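Long-range contact in putative uncharacterized protein (Ustilago maydis, PDB 4GNX), which binds single-stranded DNA as a subunit of replication protein A, through a chain of OB folds that probably protects the strand during DNA metabolism: residues 139-143 and 234-238. Numbering follows the deposited sequence.
Sequences IGILD and LRGWY
I141, on strand 135-152, pushes its whole side chain against one face of helix 229-242, and its branches share out L234, W237 and Y238, the last touched by all of them. I141 CG2 sits squarely over the Y238 ring, 4.0 Å from the centroid and 3° off the ring normal, a clean CH-pi contact. I141 CG1 meets the W237 indole at its edge, 3.8 Å from CZ3, while I141 CD1 reaches the foot of the helix side chains, 3.9 Å from L234 CB and 3.8 Å from Y238 CB. With CG of Y238 anti to its backbone N (chi1 -171°), the phenol swings out alongside the strand and turns that face to I141. One turn earlier, L234 CD1 lies 3.7 Å from G140 CA and 3.8 Å from I139 CG1. V198 of the adjoining strand touches I139, I141 and L234, so the helix lies against the paired strands of the second OB fold, about 15 Å from the bound DNA at the nearest atom. At the margin, R235 makes a salt bridge to D239 and a hydrogen bond to K196 O. No hydrogen bond joins the two segments: apolar contact and one aromatic face hold the helix to the barrel wall.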
ATOM      1  N   ILE C 139       5.812  26.169   9.479  1.00 70.56           N
ATOM      2  CA  ILE C 139       5.728  27.273  10.446  1.00 72.22           C
ATOM      3  C   ILE C 139       4.639  28.296  10.059  1.00 74.01           C
ATOM      4  O   ILE C 139       4.344  28.492   8.874  1.00 75.76           O
ATOM      5  CB  ILE C 139       7.097  27.969  10.644  1.00 74.81           C
ATOM      6  CG1 ILE C 139       7.083  28.842  11.910  1.00 75.73           C
ATOM      7  CG2 ILE C 139       7.514  28.726   9.384  1.00 77.06           C
ATOM      8  CD1 ILE C 139       8.447  29.308  12.362  1.00 78.38           C
ATOM      9  N   GLY C 140       4.042  28.936  11.063  1.00 74.19           N
ATOM     10  CA  GLY C 140       3.012  29.949  10.836  1.00 74.70           C
ATOM     11  C   GLY C 140       2.418  30.491  12.119  1.00 74.24           C
ATOM     12  O   GLY C 140       2.702  29.988  13.211  1.00 73.18           O
ATOM     13  N   ILE C 141       1.593  31.523  11.984  1.00 75.81           N
ATOM     14  CA  ILE C 141       0.893  32.105  13.118  1.00 76.65           C
ATOM     15  C   ILE C 141      -0.329  31.257  13.410  1.00 74.39           C
ATOM     16  O   ILE C 141      -1.052  30.868  12.492  1.00 72.88           O
ATOM     17  CB  ILE C 141       0.445  33.564  12.843  1.00 80.95           C
ATOM     18  CG1 ILE C 141       1.641  34.468  12.459  1.00 84.62           C
ATOM     19  CG2 ILE C 141      -0.335  34.140  14.021  1.00 82.06           C
ATOM     20  CD1 ILE C 141       2.521  34.943  13.602  1.00 86.08           C
ATOM     21  N   LEU C 142      -0.533  30.948  14.690  1.00 74.93           N
ATOM     22  CA  LEU C 142      -1.792  30.378  15.165  1.00 75.12           C
ATOM     23  C   LEU C 142      -2.855  31.471  15.178  1.00 79.70           C
ATOM     24  O   LEU C 142      -2.683  32.516  15.814  1.00 83.11           O
ATOM     25  CB  LEU C 142      -1.643  29.799  16.575  1.00 74.00           C
ATOM     26  CG  LEU C 142      -2.940  29.392  17.289  1.00 73.83           C
ATOM     27  CD1 LEU C 142      -3.474  28.079  16.742  1.00 70.63           C
ATOM     28  CD2 LEU C 142      -2.743  29.302  18.796  1.00 74.67           C
ATOM     29  N   ASP C 143      -3.949  31.229  14.468  1.00 80.86           N
ATOM     30  CA  ASP C 143      -5.049  32.179  14.413  1.00 85.70           C
ATOM     31  C   ASP C 143      -6.033  31.923  15.563  1.00 86.99           C
ATOM     32  O   ASP C 143      -6.336  32.819  16.361  1.00 90.10           O
ATOM     33  CB  ASP C 143      -5.750  32.090  13.054  1.00 85.98           C
ATOM     34  CG  ASP C 143      -6.983  32.954  12.983  1.00 89.51           C
ATOM     35  OD1 ASP C 143      -6.840  34.195  12.913  1.00 93.19           O
ATOM     36  OD2 ASP C 143      -8.095  32.386  13.002  1.00 89.24           O
ATOM     37  N   LEU C 234       7.511  36.283  10.854  1.00107.96           N
ATOM     38  CA  LEU C 234       6.052  36.137  10.987  1.00103.85           C
ATOM     39  C   LEU C 234       5.473  37.040  12.077  1.00104.66           C
ATOM     40  O   LEU C 234       4.455  37.706  11.860  1.00105.56           O
ATOM     41  CB  LEU C 234       5.671  34.673  11.253  1.00 98.16           C
ATOM     42  CG  LEU C 234       5.838  33.660  10.111  1.00 95.25           C
ATOM     43  CD1 LEU C 234       5.949  32.248  10.664  1.00 90.84           C
ATOM     44  CD2 LEU C 234       4.709  33.752   9.091  1.00 94.74           C
ATOM     45  N   ARG C 235       6.126  37.046  13.242  1.00104.11           N
ATOM     46  CA  ARG C 235       5.785  37.958  14.329  1.00106.94           C
ATOM     47  C   ARG C 235       5.741  39.397  13.806  1.00113.49           C
ATOM     48  O   ARG C 235       4.726  40.082  13.949  1.00115.23           O
ATOM     49  CB  ARG C 235       6.788  37.825  15.485  1.00106.87           C
ATOM     50  CG  ARG C 235       6.655  38.874  16.584  1.00110.41           C
ATOM     51  CD  ARG C 235       5.686  38.466  17.683  1.00107.93           C
ATOM     52  NE  ARG C 235       4.291  38.567  17.267  1.00106.84           N
ATOM     53  CZ  ARG C 235       3.456  37.536  17.174  1.00102.62           C
ATOM     54  NH1 ARG C 235       3.864  36.312  17.474  1.00 99.12           N
ATOM     55  NH2 ARG C 235       2.205  37.732  16.782  1.00102.83           N
ATOM     56  N   GLY C 236       6.836  39.833  13.181  1.00116.72           N
ATOM     57  CA  GLY C 236       6.915  41.160  12.583  1.00122.74           C
ATOM     58  C   GLY C 236       5.843  41.379  11.535  1.00122.88           C
ATOM     59  O   GLY C 236       5.165  42.411  11.532  1.00127.10           O
ATOM     60  N   TRP C 237       5.684  40.395  10.655  1.00118.83           N
ATOM     61  CA  TRP C 237       4.717  40.476   9.568  1.00119.42           C
ATOM     62  C   TRP C 237       3.303  40.556  10.056  1.00119.00           C
ATOM     63  O   TRP C 237       2.565  41.467   9.675  1.00122.97           O
ATOM     64  CB  TRP C 237       4.883  39.301   8.615  1.00115.31           C
ATOM     65  CG  TRP C 237       3.624  38.964   7.861  1.00113.64           C
ATOM     66  CD1 TRP C 237       3.084  39.632   6.769  1.00117.45           C
ATOM     67  CD2 TRP C 237       2.696  37.865   8.133  1.00108.60           C
ATOM     68  NE1 TRP C 237       1.921  39.035   6.356  1.00115.42           N
ATOM     69  CE2 TRP C 237       1.632  37.969   7.127  1.00109.91           C
ATOM     70  CE3 TRP C 237       2.641  36.843   9.067  1.00103.99           C
ATOM     71  CZ2 TRP C 237       0.573  37.078   7.078  1.00106.20           C
ATOM     72  CZ3 TRP C 237       1.567  35.948   9.011  1.00100.61           C
ATOM     73  CH2 TRP C 237       0.558  36.067   8.039  1.00101.54           C
ATOM     74  N   TYR C 238       2.912  39.606  10.901  1.00114.48           N
ATOM     75  CA  TYR C 238       1.537  39.523  11.361  1.00113.86           C
ATOM     76  C   TYR C 238       1.107  40.775  12.126  1.00119.85           C
ATOM     77  O   TYR C 238      -0.008  41.264  11.940  1.00123.18           O
ATOM     78  CB  TYR C 238       1.328  38.274  12.214  1.00108.06           C
ATOM     79  CG  TYR C 238      -0.122  38.003  12.548  1.00106.97           C
ATOM     80  CD1 TYR C 238      -0.976  37.431  11.607  1.00105.30           C
ATOM     81  CD2 TYR C 238      -0.643  38.322  13.804  1.00107.66           C
ATOM     82  CE1 TYR C 238      -2.308  37.187  11.905  1.00104.45           C
ATOM     83  CE2 TYR C 238      -1.972  38.082  14.108  1.00106.80           C
ATOM     84  CZ  TYR C 238      -2.799  37.511  13.157  1.00105.21           C
ATOM     85  OH  TYR C 238      -4.120  37.265  13.446  1.00105.01           O
TER